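Local coordinates for protein glutathione S-transferase (Cupriavidus metallidurans, PDB 4MK3) that binds glutathione sulfinic acid and, as a member of the glutathione S-transferase family, probably conjugates glutathione to electrophilic substrates, at residues V37-A42 with R215-D220; K44-E49 with E90-L95; L110-W115 with H174-D179; T162-K167 with P203-F208. All coordinates share one frame; numbering follows the deposited sequence.

Contact 1 (V37-A42 with R215-D220)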
loop_
_atom_site.group_PDB
_atom_site.type_symbol
_atom_site.label_atom_id
_atom_site.label_comp_id
_atom_site.label_asym_id
_atom_site.label_seq_id
_atom_site.Cartn_x
_atom_site.Cartn_y
_atom_site.Cartn_z
ATOM N N VAL A 37 -4.307 1.328 -12.622
ATOM C CA VAL A 37 -3.267 1.983 -13.392
ATOM C C VAL A 37 -3.654 2.128 -14.862
ATOM O O VAL A 37 -3.445 3.166 -15.463
ATOM C CB VAL A 37 -1.943 1.212 -13.264
ATOM C CG1 VAL A 37 -0.928 1.694 -14.310
ATOM C CG2 VAL A 37 -1.408 1.315 -11.840
ATOM N N ARG A 38 -4.221 1.085 -15.442
ATOM C CA ARG A 38 -4.631 1.153 -16.826
ATOM C C ARG A 38 -5.722 2.198 -17.048
ATOM O O ARG A 38 -5.712 2.903 -18.056
ATOM C CB ARG A 38 -5.075 -0.212 -17.309
ATOM C CG ARG A 38 -3.969 -1.243 -17.238
ATOM C CD ARG A 38 -4.488 -2.578 -17.629
ATOM N NE ARG A 38 -4.920 -2.570 -19.010
ATOM C CZ ARG A 38 -5.835 -3.387 -19.495
ATOM N NH1 ARG A 38 -6.424 -4.237 -18.681
ATOM N NH2 ARG A 38 -6.163 -3.339 -20.780
ATOM N N VAL A 39 -6.645 2.312 -16.104
ATOM C CA VAL A 39 -7.668 3.357 -16.194
ATOM C C VAL A 39 -7.021 4.743 -16.145
ATOM O O VAL A 39 -7.354 5.609 -16.948
ATOM C CB VAL A 39 -8.746 3.180 -15.115
ATOM C CG1 VAL A 39 -9.628 4.432 -15.009
ATOM C CG2 VAL A 39 -9.591 1.934 -15.417
ATOM N N VAL A 40 -6.082 4.947 -15.227
ATOM C CA VAL A 40 -5.387 6.211 -15.159
ATOM C C VAL A 40 -4.693 6.479 -16.501
ATOM O O VAL A 40 -4.824 7.549 -17.083
ATOM C CB VAL A 40 -4.355 6.229 -14.013
ATOM C CG1 VAL A 40 -3.460 7.457 -14.119
ATOM C CG2 VAL A 40 -5.080 6.204 -12.662
ATOM N N LEU A 41 -3.940 5.514 -17.015
ATOM C CA LEU A 41 -3.239 5.743 -18.276
ATOM C C LEU A 41 -4.183 6.067 -19.425
ATOM O O LEU A 41 -3.900 6.916 -20.254
ATOM C CB LEU A 41 -2.362 4.546 -18.636
ATOM C CG LEU A 41 -1.205 4.325 -17.657
ATOM C CD1 LEU A 41 -0.614 2.945 -17.812
ATOM C CD2 LEU A 41 -0.122 5.364 -17.885
ATOM N N ALA A 42 -5.333 5.408 -19.465
ATOM C CA ALA A 42 -6.323 5.691 -20.493
ATOM C C ALA A 42 -6.921 7.094 -20.334
ATOM O O ALA A 42 -7.056 7.831 -21.303
ATOM C CB ALA A 42 -7.418 4.655 -20.449
ATOM N N ARG A 215 -17.653 4.895 -18.551
ATOM C CA ARG A 215 -16.474 5.616 -19.019
ATOM C C ARG A 215 -15.661 4.705 -19.926
ATOM O O ARG A 215 -15.539 3.513 -19.675
ATOM C CB ARG A 215 -15.613 6.086 -17.849
ATOM C CG ARG A 215 -16.314 7.149 -16.979
ATOM C CD ARG A 215 -15.383 7.694 -15.929
ATOM N NE ARG A 215 -14.370 8.580 -16.478
ATOM C CZ ARG A 215 -14.493 9.896 -16.607
ATOM N NH1 ARG A 215 -15.628 10.505 -16.232
ATOM N NH2 ARG A 215 -13.494 10.614 -17.103
ATOM N N GLN A 216 -15.104 5.299 -20.969
ATOM C CA GLN A 216 -14.325 4.552 -21.955
ATOM C C GLN A 216 -13.194 3.753 -21.284
ATOM O O GLN A 216 -12.912 2.606 -21.668
ATOM C CB GLN A 216 -13.735 5.498 -22.995
ATOM C CG GLN A 216 -13.209 4.743 -24.212
ATOM C CD GLN A 216 -14.323 4.065 -24.960
ATOM O OE1 GLN A 216 -15.314 4.706 -25.337
ATOM N NE2 GLN A 216 -14.201 2.760 -25.168
ATOM N N SER A 217 -12.534 4.353 -20.311
ATOM C CA SER A 217 -11.429 3.702 -19.633
ATOM C C SER A 217 -11.843 2.408 -18.933
ATOM O O SER A 217 -11.073 1.452 -18.872
ATOM C CB SER A 217 -10.820 4.674 -18.638
ATOM O OG SER A 217 -11.823 5.045 -17.692
ATOM N N PHE A 218 -13.039 2.386 -18.362
ATOM C CA PHE A 218 -13.571 1.171 -17.766
ATOM C C PHE A 218 -14.019 0.167 -18.823
ATOM O O PHE A 218 -13.714 -1.028 -18.729
ATOM C CB PHE A 218 -14.696 1.502 -16.765
ATOM C CG PHE A 218 -14.171 1.869 -15.392
ATOM C CD1 PHE A 218 -13.638 3.112 -15.155
ATOM C CD2 PHE A 218 -14.161 0.933 -14.380
ATOM C CE1 PHE A 218 -13.127 3.436 -13.899
ATOM C CE2 PHE A 218 -13.642 1.241 -13.124
ATOM C CZ PHE A 218 -13.116 2.496 -12.901
ATOM N N ILE A 219 -14.745 0.639 -19.839
ATOM C CA ILE A 219 -15.203 -0.223 -20.930
ATOM C C ILE A 219 -14.039 -1.014 -21.546
ATOM O O ILE A 219 -14.169 -2.180 -21.864
ATOM C CB ILE A 219 -15.870 0.644 -22.017
ATOM C CG1 ILE A 219 -17.216 1.183 -21.516
ATOM C CG2 ILE A 219 -16.049 -0.133 -23.310
ATOM C CD1 ILE A 219 -17.781 2.280 -22.387
ATOM N N ASP A 220 -12.903 -0.346 -21.723
ATOM C CA ASP A 220 -11.773 -0.952 -22.394
ATOM C C ASP A 220 -10.937 -1.872 -21.504
ATOM O O ASP A 220 -10.054 -2.538 -22.003
ATOM C CB ASP A 220 -10.851 0.135 -22.977
ATOM C CG ASP A 220 -11.441 0.826 -24.196
ATOM O OD1 ASP A 220 -12.262 0.208 -24.887
ATOM O OD2 ASP A 220 -11.032 1.980 -24.463
HETATM O O HOH W 1 -7.811 -4.313 -22.728
#

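Contact 2 (K44-E49 with E90-L95)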
loop_
_atom_site.group_PDB
_atom_site.type_symbol
_atom_site.label_atom_id
_atom_site.label_comp_id
_atom_site.label_asym_id
_atom_site.label_seq_id
_atom_site.Cartn_x
_atom_site.Cartn_y
_atom_site.Cartn_z
ATOM N N LYS A 44 -5.577 9.631 -19.022
ATOM C CA LYS A 44 -4.506 10.608 -19.292
ATOM C C LYS A 44 -4.036 10.585 -20.760
ATOM O O LYS A 44 -3.251 11.445 -21.191
ATOM C CB LYS A 44 -3.297 10.312 -18.411
ATOM C CG LYS A 44 -3.532 10.285 -16.907
ATOM C CD LYS A 44 -3.873 11.611 -16.357
ATOM C CE LYS A 44 -2.750 12.629 -16.485
ATOM N NZ LYS A 44 -3.190 13.855 -15.800
ATOM N N LYS A 45 -4.504 9.591 -21.511
ATOM C CA LYS A 45 -4.113 9.402 -22.909
ATOM C C LYS A 45 -2.602 9.198 -23.048
ATOM O O LYS A 45 -1.958 9.733 -23.965
ATOM C CB LYS A 45 -4.603 10.566 -23.759
ATOM C CG LYS A 45 -6.112 10.765 -23.679
ATOM C CD LYS A 45 -6.569 11.922 -24.553
ATOM C CE LYS A 45 -8.058 12.168 -24.400
ATOM N NZ LYS A 45 -8.871 10.989 -24.825
ATOM N N ILE A 46 -2.054 8.403 -22.135
ATOM C CA ILE A 46 -0.646 8.047 -22.153
ATOM C C ILE A 46 -0.464 6.690 -22.822
ATOM O O ILE A 46 -1.052 5.700 -22.391
ATOM C CB ILE A 46 -0.081 8.018 -20.730
ATOM C CG1 ILE A 46 -0.210 9.406 -20.105
ATOM C CG2 ILE A 46 1.387 7.581 -20.737
ATOM C CD1 ILE A 46 -0.030 9.398 -18.607
ATOM N N ASP A 47 0.387 6.649 -23.841
ATOM C CA ASP A 47 0.627 5.416 -24.582
ATOM C C ASP A 47 1.617 4.554 -23.817
ATOM O O ASP A 47 2.531 5.065 -23.172
ATOM C CB ASP A 47 1.126 5.706 -25.992
ATOM C CG ASP A 47 0.004 6.126 -26.926
ATOM O OD1 ASP A 47 -1.032 5.423 -26.983
ATOM O OD2 ASP A 47 0.156 7.166 -27.593
ATOM N N TYR A 48 1.401 3.249 -23.861
ATOM C CA TYR A 48 2.276 2.286 -23.185
ATOM C C TYR A 48 2.068 0.907 -23.788
ATOM O O TYR A 48 1.050 0.652 -24.444
ATOM C CB TYR A 48 2.006 2.250 -21.684
ATOM C CG TYR A 48 0.646 1.653 -21.335
ATOM C CD1 TYR A 48 -0.516 2.396 -21.457
ATOM C CD2 TYR A 48 0.530 0.349 -20.875
ATOM C CE1 TYR A 48 -1.731 1.855 -21.146
ATOM C CE2 TYR A 48 -0.685 -0.203 -20.577
ATOM C CZ TYR A 48 -1.818 0.549 -20.715
ATOM O OH TYR A 48 -3.051 0.015 -20.407
ATOM N N GLU A 49 3.071 0.047 -23.640
ATOM C CA GLU A 49 2.974 -1.338 -24.071
ATOM C C GLU A 49 2.472 -2.166 -22.911
ATOM O O GLU A 49 3.007 -2.085 -21.813
ATOM C CB GLU A 49 4.344 -1.859 -24.505
ATOM C CG GLU A 49 4.351 -3.307 -24.947
ATOM C CD GLU A 49 5.726 -3.786 -25.362
ATOM O OE1 GLU A 49 6.648 -2.944 -25.476
ATOM O OE2 GLU A 49 5.877 -5.010 -25.569
ATOM N N GLU A 90 0.234 7.869 -9.273
ATOM C CA GLU A 90 0.688 9.222 -8.947
ATOM C C GLU A 90 1.640 9.780 -9.997
ATOM O O GLU A 90 1.549 10.936 -10.401
ATOM C CB GLU A 90 1.336 9.213 -7.556
ATOM C CG GLU A 90 2.040 10.492 -7.137
ATOM C CD GLU A 90 2.786 10.343 -5.823
ATOM O OE1 GLU A 90 3.289 9.223 -5.525
ATOM O OE2 GLU A 90 2.879 11.349 -5.092
ATOM N N TYR A 91 2.571 8.949 -10.436
ATOM C CA TYR A 91 3.512 9.379 -11.442
ATOM C C TYR A 91 2.824 9.605 -12.794
ATOM O O TYR A 91 3.067 10.615 -13.454
ATOM C CB TYR A 91 4.620 8.354 -11.566
ATOM C CG TYR A 91 5.660 8.746 -12.585
ATOM C CD1 TYR A 91 6.369 9.932 -12.463
ATOM C CD2 TYR A 91 5.911 7.942 -13.673
ATOM C CE1 TYR A 91 7.314 10.297 -13.392
ATOM C CE2 TYR A 91 6.858 8.297 -14.613
ATOM C CZ TYR A 91 7.546 9.474 -14.461
ATOM O OH TYR A 91 8.490 9.837 -15.394
ATOM N N ALA A 92 1.955 8.681 -13.198
ATOM C CA ALA A 92 1.254 8.826 -14.472
ATOM C C ALA A 92 0.443 10.125 -14.534
ATOM O O ALA A 92 0.353 10.767 -15.571
ATOM C CB ALA A 92 0.357 7.635 -14.723
ATOM N N ASP A 93 -0.169 10.506 -13.414
ATOM C CA ASP A 93 -0.934 11.742 -13.386
ATOM C C ASP A 93 -0.104 12.979 -13.739
ATOM O O ASP A 93 -0.639 13.974 -14.215
ATOM C CB ASP A 93 -1.609 11.936 -12.018
ATOM C CG ASP A 93 -2.749 12.927 -12.073
ATOM O OD1 ASP A 93 -3.519 12.920 -13.062
ATOM O OD2 ASP A 93 -2.876 13.747 -11.136
ATOM N N THR A 94 1.209 12.923 -13.508
ATOM C CA THR A 94 2.070 14.068 -13.819
ATOM C C THR A 94 2.536 14.080 -15.267
ATOM O O THR A 94 3.123 15.062 -15.731
ATOM C CB THR A 94 3.351 14.122 -12.975
ATOM O OG1 THR A 94 4.278 13.117 -13.416
ATOM C CG2 THR A 94 3.050 13.960 -11.505
ATOM N N LEU A 95 2.295 12.996 -15.996
ATOM C CA LEU A 95 2.906 12.859 -17.321
ATOM C C LEU A 95 2.163 13.591 -18.447
ATOM O O LEU A 95 2.696 13.767 -19.541
ATOM C CB LEU A 95 3.042 11.381 -17.685
ATOM C CG LEU A 95 4.059 10.577 -16.873
ATOM C CD1 LEU A 95 4.063 9.141 -17.357
ATOM C CD2 LEU A 95 5.462 11.171 -16.973
#

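Contact 3 (L110-W115 with H174-D179)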
loop_
_atom_site.group_PDB
_atom_site.type_symbol
_atom_site.label_atom_id
_atom_site.label_comp_id
_atom_site.label_asym_id
_atom_site.label_seq_id
_atom_site.Cartn_x
_atom_site.Cartn_y
_atom_site.Cartn_z
ATOM N N LEU A 110 -4.990 14.669 0.214
ATOM C CA LEU A 110 -5.189 13.740 1.330
ATOM C C LEU A 110 -6.480 12.935 1.158
ATOM O O LEU A 110 -6.504 11.724 1.312
ATOM C CB LEU A 110 -5.271 14.528 2.647
ATOM C CG LEU A 110 -5.729 13.763 3.894
ATOM C CD1 LEU A 110 -4.765 12.658 4.226
ATOM C CD2 LEU A 110 -5.887 14.691 5.093
ATOM N N GLU A 111 -7.557 13.651 0.863
ATOM C CA GLU A 111 -8.865 13.039 0.713
ATOM C C GLU A 111 -8.857 11.971 -0.384
ATOM O O GLU A 111 -9.315 10.860 -0.188
ATOM C CB GLU A 111 -9.895 14.127 0.414
ATOM C CG GLU A 111 -11.319 13.652 0.278
ATOM C CD GLU A 111 -12.254 14.781 -0.178
ATOM O OE1 GLU A 111 -11.757 15.845 -0.624
ATOM O OE2 GLU A 111 -13.489 14.615 -0.099
ATOM N N VAL A 112 -8.300 12.310 -1.535
ATOM C CA VAL A 112 -8.209 11.379 -2.652
ATOM C C VAL A 112 -7.311 10.194 -2.340
ATOM O O VAL A 112 -7.653 9.059 -2.676
ATOM C CB VAL A 112 -7.735 12.121 -3.932
ATOM C CG1 VAL A 112 -7.297 11.164 -5.046
ATOM C CG2 VAL A 112 -8.844 13.040 -4.412
ATOM N N ARG A 113 -6.172 10.436 -1.701
ATOM C CA ARG A 113 -5.277 9.332 -1.412
ATOM C C ARG A 113 -5.830 8.410 -0.318
ATOM O O ARG A 113 -5.568 7.203 -0.344
ATOM C CB ARG A 113 -3.895 9.854 -1.026
ATOM C CG ARG A 113 -3.137 10.652 -2.089
ATOM C CD ARG A 113 -3.367 10.253 -3.529
ATOM N NE ARG A 113 -2.796 8.975 -3.951
ATOM C CZ ARG A 113 -1.546 8.786 -4.367
ATOM N NH1 ARG A 113 -0.673 9.780 -4.346
ATOM N NH2 ARG A 113 -1.176 7.584 -4.793
ATOM N N CYS A 114 -6.605 8.943 0.611
ATOM C CA CYS A 114 -7.225 8.088 1.608
ATOM C C CYS A 114 -8.319 7.216 0.977
ATOM O O CYS A 114 -8.421 6.027 1.271
ATOM C CB CYS A 114 -7.740 8.931 2.764
ATOM S SG CYS A 114 -8.457 7.943 4.084
ATOM N N TRP A 115 -9.104 7.779 0.067
ATOM C CA TRP A 115 -10.035 6.985 -0.710
ATOM C C TRP A 115 -9.317 5.860 -1.437
ATOM O O TRP A 115 -9.795 4.723 -1.475
ATOM C CB TRP A 115 -10.770 7.842 -1.735
ATOM C CG TRP A 115 -12.020 8.501 -1.247
ATOM C CD1 TRP A 115 -12.206 9.825 -0.945
ATOM C CD2 TRP A 115 -13.271 7.856 -1.040
ATOM N NE1 TRP A 115 -13.511 10.032 -0.535
ATOM C CE2 TRP A 115 -14.181 8.837 -0.605
ATOM C CE3 TRP A 115 -13.719 6.538 -1.187
ATOM C CZ2 TRP A 115 -15.514 8.548 -0.312
ATOM C CZ3 TRP A 115 -15.060 6.259 -0.913
ATOM C CH2 TRP A 115 -15.932 7.255 -0.470
ATOM N N HIS A 174 -15.922 16.520 -8.887
ATOM C CA HIS A 174 -15.011 16.031 -9.920
ATOM C C HIS A 174 -14.579 14.619 -9.735
ATOM O O HIS A 174 -14.353 14.159 -8.632
ATOM C CB HIS A 174 -13.755 16.890 -9.967
ATOM C CG HIS A 174 -13.969 18.194 -10.652
ATOM N ND1 HIS A 174 -14.658 19.237 -10.067
ATOM C CD2 HIS A 174 -13.636 18.619 -11.893
ATOM C CE1 HIS A 174 -14.717 20.249 -10.907
ATOM N NE2 HIS A 174 -14.097 19.904 -12.021
ATOM N N TYR A 175 -14.430 13.951 -10.876
ATOM C CA TYR A 175 -13.838 12.618 -10.976
ATOM C C TYR A 175 -12.344 12.688 -10.677
ATOM O O TYR A 175 -11.634 13.532 -11.231
ATOM C CB TYR A 175 -14.054 12.146 -12.398
ATOM C CG TYR A 175 -13.540 10.778 -12.817
ATOM C CD1 TYR A 175 -14.208 9.617 -12.481
ATOM C CD2 TYR A 175 -12.433 10.676 -13.627
ATOM C CE1 TYR A 175 -13.767 8.394 -12.922
ATOM C CE2 TYR A 175 -11.985 9.450 -14.074
ATOM C CZ TYR A 175 -12.670 8.321 -13.724
ATOM O OH TYR A 175 -12.266 7.100 -14.199
ATOM N N THR A 176 -11.907 11.808 -9.787
ATOM C CA THR A 176 -10.512 11.741 -9.363
ATOM C C THR A 176 -10.068 10.289 -9.252
ATOM O O THR A 176 -10.825 9.343 -9.466
ATOM C CB THR A 176 -10.312 12.381 -7.963
ATOM O OG1 THR A 176 -10.971 11.580 -6.973
ATOM C CG2 THR A 176 -10.814 13.824 -7.906
ATOM N N LEU A 177 -8.802 10.130 -8.884
ATOM C CA LEU A 177 -8.270 8.805 -8.612
ATOM C C LEU A 177 -9.074 8.065 -7.549
ATOM O O LEU A 177 -9.101 6.833 -7.542
ATOM C CB LEU A 177 -6.804 8.943 -8.188
ATOM C CG LEU A 177 -6.049 7.658 -7.825
ATOM C CD1 LEU A 177 -5.989 6.694 -8.997
ATOM C CD2 LEU A 177 -4.635 8.005 -7.359
ATOM N N ALA A 178 -9.735 8.788 -6.635
ATOM C CA ALA A 178 -10.594 8.128 -5.675
ATOM C C ALA A 178 -11.659 7.282 -6.361
ATOM O O ALA A 178 -11.893 6.113 -5.999
ATOM C CB ALA A 178 -11.250 9.164 -4.756
ATOM N N ASP A 179 -12.312 7.884 -7.350
ATOM C CA ASP A 179 -13.351 7.186 -8.098
ATOM C C ASP A 179 -12.801 6.023 -8.884
ATOM O O ASP A 179 -13.409 4.946 -8.920
ATOM C CB ASP A 179 -14.036 8.202 -9.010
ATOM C CG ASP A 179 -14.552 9.369 -8.231
ATOM O OD1 ASP A 179 -15.541 9.197 -7.467
ATOM O OD2 ASP A 179 -13.938 10.453 -8.337
#

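Contact 4 (T162-K167 with P203-F208)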
loop_
_atom_site.group_PDB
_atom_site.type_symbol
_atom_site.label_atom_id
_atom_site.label_comp_id
_atom_site.label_asym_id
_atom_site.label_seq_id
_atom_site.Cartn_x
_atom_site.Cartn_y
_atom_site.Cartn_z
ATOM N N THR A 162 -20.782 5.388 3.168
ATOM C CA THR A 162 -20.893 6.524 4.095
ATOM C C THR A 162 -20.129 7.743 3.552
ATOM O O THR A 162 -20.633 8.877 3.582
ATOM C CB THR A 162 -20.389 6.117 5.474
ATOM O OG1 THR A 162 -21.282 5.122 5.997
ATOM C CG2 THR A 162 -20.395 7.324 6.442
ATOM N N GLY A 163 -18.944 7.493 3.009
ATOM C CA GLY A 163 -18.088 8.558 2.495
ATOM C C GLY A 163 -18.619 9.211 1.241
ATOM O O GLY A 163 -18.522 10.431 1.082
ATOM N N LEU A 164 -19.148 8.419 0.320
ATOM C CA LEU A 164 -19.706 8.951 -0.919
ATOM C C LEU A 164 -20.967 9.743 -0.599
ATOM O O LEU A 164 -21.231 10.778 -1.213
ATOM C CB LEU A 164 -20.005 7.831 -1.907
ATOM C CG LEU A 164 -20.709 8.213 -3.191
ATOM C CD1 LEU A 164 -19.837 9.179 -4.034
ATOM C CD2 LEU A 164 -21.060 6.990 -4.023
ATOM N N ALA A 165 -21.769 9.215 0.314
ATOM C CA ALA A 165 -23.016 9.837 0.705
ATOM C C ALA A 165 -23.846 10.179 -0.534
ATOM O O ALA A 165 -24.047 9.311 -1.386
ATOM C CB ALA A 165 -22.755 11.032 1.599
ATOM N N ASP A 166 -24.296 11.433 -0.638
ATOM C CA ASP A 166 -25.184 11.889 -1.715
ATOM C C ASP A 166 -24.422 12.574 -2.867
ATOM O O ASP A 166 -25.020 13.092 -3.816
ATOM C CB ASP A 166 -26.219 12.856 -1.132
ATOM C CG ASP A 166 -27.060 12.218 -0.062
ATOM O OD1 ASP A 166 -27.366 11.013 -0.209
ATOM O OD2 ASP A 166 -27.376 12.908 0.926
ATOM N N LYS A 167 -23.100 12.573 -2.777
ATOM C CA LYS A 167 -22.261 13.290 -3.731
ATOM C C LYS A 167 -22.236 12.624 -5.102
ATOM O O LYS A 167 -22.479 11.437 -5.242
ATOM C CB LYS A 167 -20.825 13.395 -3.192
ATOM C CG LYS A 167 -20.659 14.311 -2.006
ATOM C CD LYS A 167 -19.228 14.258 -1.451
ATOM C CE LYS A 167 -18.971 12.975 -0.644
ATOM N NZ LYS A 167 -17.597 12.959 -0.012
ATOM N N PRO A 203 -27.237 1.377 -2.202
ATOM C CA PRO A 203 -27.747 1.961 -3.442
ATOM C C PRO A 203 -26.870 3.067 -3.989
ATOM O O PRO A 203 -26.753 3.186 -5.213
ATOM C CB PRO A 203 -29.104 2.520 -3.028
ATOM C CG PRO A 203 -29.549 1.640 -1.942
ATOM C CD PRO A 203 -28.296 1.273 -1.184
ATOM N N ASN A 204 -26.234 3.860 -3.133
ATOM C CA ASN A 204 -25.417 4.927 -3.700
ATOM C C ASN A 204 -24.192 4.405 -4.453
ATOM O O ASN A 204 -23.779 5.003 -5.442
ATOM C CB ASN A 204 -25.059 6.017 -2.680
ATOM C CG ASN A 204 -24.177 5.546 -1.580
ATOM O OD1 ASN A 204 -24.041 4.338 -1.300
ATOM N ND2 ASN A 204 -23.565 6.507 -0.900
ATOM N N LEU A 205 -23.621 3.296 -3.999
ATOM C CA LEU A 205 -22.520 2.658 -4.713
ATOM C C LEU A 205 -22.988 2.048 -6.024
ATOM O O LEU A 205 -22.237 2.062 -7.002
ATOM C CB LEU A 205 -21.873 1.605 -3.831
ATOM C CG LEU A 205 -21.197 2.144 -2.565
ATOM C CD1 LEU A 205 -20.501 0.992 -1.867
ATOM C CD2 LEU A 205 -20.202 3.255 -2.832
ATOM N N VAL A 206 -24.205 1.507 -6.055
ATOM C CA VAL A 206 -24.766 1.004 -7.304
ATOM C C VAL A 206 -24.873 2.127 -8.343
ATOM O O VAL A 206 -24.477 1.956 -9.498
ATOM C CB VAL A 206 -26.116 0.335 -7.084
ATOM C CG1 VAL A 206 -26.743 -0.078 -8.403
ATOM C CG2 VAL A 206 -25.939 -0.857 -6.167
ATOM N N ALA A 207 -25.382 3.288 -7.930
ATOM C CA ALA A 207 -25.532 4.396 -8.862
ATOM C C ALA A 207 -24.161 4.871 -9.350
ATOM O O ALA A 207 -23.967 5.168 -10.529
ATOM C CB ALA A 207 -26.311 5.529 -8.194
ATOM N N PHE A 208 -23.216 4.941 -8.426
ATOM C CA PHE A 208 -21.838 5.290 -8.755
ATOM C C PHE A 208 -21.271 4.336 -9.780
ATOM O O PHE A 208 -20.698 4.761 -10.778
ATOM C CB PHE A 208 -21.006 5.283 -7.466
ATOM C CG PHE A 208 -19.520 5.287 -7.685
ATOM C CD1 PHE A 208 -18.822 4.100 -7.829
ATOM C CD2 PHE A 208 -18.827 6.475 -7.708
ATOM C CE1 PHE A 208 -17.467 4.097 -8.007
ATOM C CE2 PHE A 208 -17.438 6.469 -7.922
ATOM C CZ PHE A 208 -16.782 5.286 -8.070
#

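Contact 1 (V37-A42 with R215-D220)
A chi1 of 167° sets CG1 of V39 opposite its own backbone N and CG2 opposite its carbonyl carbon, and the two methyls fork toward S217 and F218. S217 answers with chi1 at 60°, which lodges OG between its backbone N and carbonyl carbon and brings it to 3.5 Å from V39 CG1. That touch is van der Waals packing; the polar partner of S217 OG is the carboxylate of E43, which also forms a salt bridge with R215. The F218 side chain leaves its helix pointing away from V39, yet its ring swings back, so that F218 CE1 lies 3.8 Å from V39 CG1. V39 CG2 sits over one face of that ring, 4.3 Å from its centroid, in a CH-pi contact displaced toward the rim. A42 CB lies 3.9 Å from S217 CB, and the V39 and S217 CA atoms approach to 5.1 Å, consistent with the small side chains of S217 and A42. No direct hydrogen bond joins the segments. In one of two R38 conformers, a water in the guanidinium plane accepts from R38 NH2 at 2.7 Å and donates to D220 O at 3.0 Å, a bridge that may not be constant. The arrangement belongs to the interdomain interface of the glutathione S-transferase fold, where the first helix of the thioredoxin-like domain packs against the C-terminal helical domain.

Contact 2 (K44-E49 with E90-L95)
The D93 carboxylate is approached by the K44 ammonium from above its plane, NZ standing 46° out of it and 2.9 Å from OD1 in a salt bridge. Among the rings nearby, Y91 carries L95 CG over one face and Y48 has I46 O in plane at its edge. The contact lies within the thioredoxin-like domain: K45, with positive phi, closes helix 32-44 in a Schellman motif, and the chain then runs past the end of helix 85-94. Bends at chi2 and chi3 curl the K44 chain round, so that NZ also donates to D93 O at 3.0 Å, tilted 22° from that carbonyl plane. The backbone oxygens of S96 and V98 take further hydrogen bonds from NZ, so the buried ammonium is ringed by oxygens. The carboxylate is held in turn, D93 OD1 accepting from L101 N and OD2 from I102 N. A methionine in place of K44 would probably leave the D93 carboxylate without its buried counter-charge, and the S96 and V98 carbonyls without this donor. T94 and E90 instead meet S106 and R109 of the second subunit. Beside the lysine, I46 CD1 packs 3.8 Å from L95 CB and 4.3 Å from A92 CB, and it also lies against the carbonyl oxygen of A92, with I46 CD1 3.4 Å from A92 O.

Contact 3 (L110-W115 with H174-D179)
Apolar packing carries most of the contact between V112 and W115 of helix 106-134 and the start of helix 177-192. V112 straddles the turn: its CG1 lies 3.9 Å from L177 CB, the two side chains crossing at about a right angle, while its CG2 makes a plain van der Waals contact with the T176 hydroxyl, 3.6 Å from OG1. W115 presses its CB to 3.3 Å from A178 CB, a close approach consistent with alanine at this position, and its indole leads onward toward L164. L177 CD2 touches the R113 chain at NE, whose guanidinium forms a salt bridge with E116.

The hydrogen bonds stay within 174-179. With chi1 at 68°, T176 folds OG1 back to accept from A178 N at 3.1 Å, and T176 N donates to the anti lone pair of D179 OD2 at 2.8 Å. This is a capping box, as found in other glutathione S-transferases. With T176 N and A178 N satisfied by it, the helix start can meet helix 106-134 mainly through apolar contacts.

Contact 4 (T162-K167 with P203-F208)
Helix 143-164 ends in a type II' beta turn from L164 to K167, and this turn faces the first turns of helix 203-212 in the helical C-terminal domain. A165 leaves the helix with positive phi, and its carbonyl is turned toward N204. N204 ND2 donates to A165 O at 2.9 Å, nearly straight at 172°; the oxygen lies within 4° of the amide plane and offers a lone pair in its own carbonyl plane. The N204 amide is aimed there by its first torsion (chi1 66°), which places CG between the backbone N and the carbonyl carbon. Its second end is also held, since OD1 accepts a hydrogen bond from S161 OG one turn back in the helix. A leucine in place of N204 would probably leave A165 O and S161 OG without these partners and the turn less firmly tied to helix 203-212.

Alongside the amide, the L164 and N204 side chains run antiparallel to one another. L164 CD2 lies 3.8 Å from F208 CB, 4.0 Å from L205 CD2 and 3.7 Å from N204 O. F208 then carries the packing on to V182 and L186 of helix 177-192. Across the turn, K167 NZ donates to G163 O at 2.9 Å and also to C170 O. The whole is a helix C-terminus closed by a beta turn and tied by an asparagine side chain to a neighbouring helix of the glutathione S-transferase all-helical domain.

Contacts 1 and 2 share helix 32-44 and have centres 11 Å apart; L41 O and I46 N, 3.0 Å apart, probably form a hydrogen bond between them. The same helix begins at the glutathione pocket, which includes Y33, and the R38 side chain is about 10 Å from the bound glutathione sulfinic acid. In contact 2 the A92 side chain is about 13 Å from the bound glutathione sulfinic acid. Y175 ties contact 3 to contact 1 by a cation-pi interaction with R215, while V40 packs on L177. Contacts 3 and 4, centres 14 Å apart, meet where the W115 indole reaches L164 and D179 touches F208. Contacts 2 and 3 also border the second subunit.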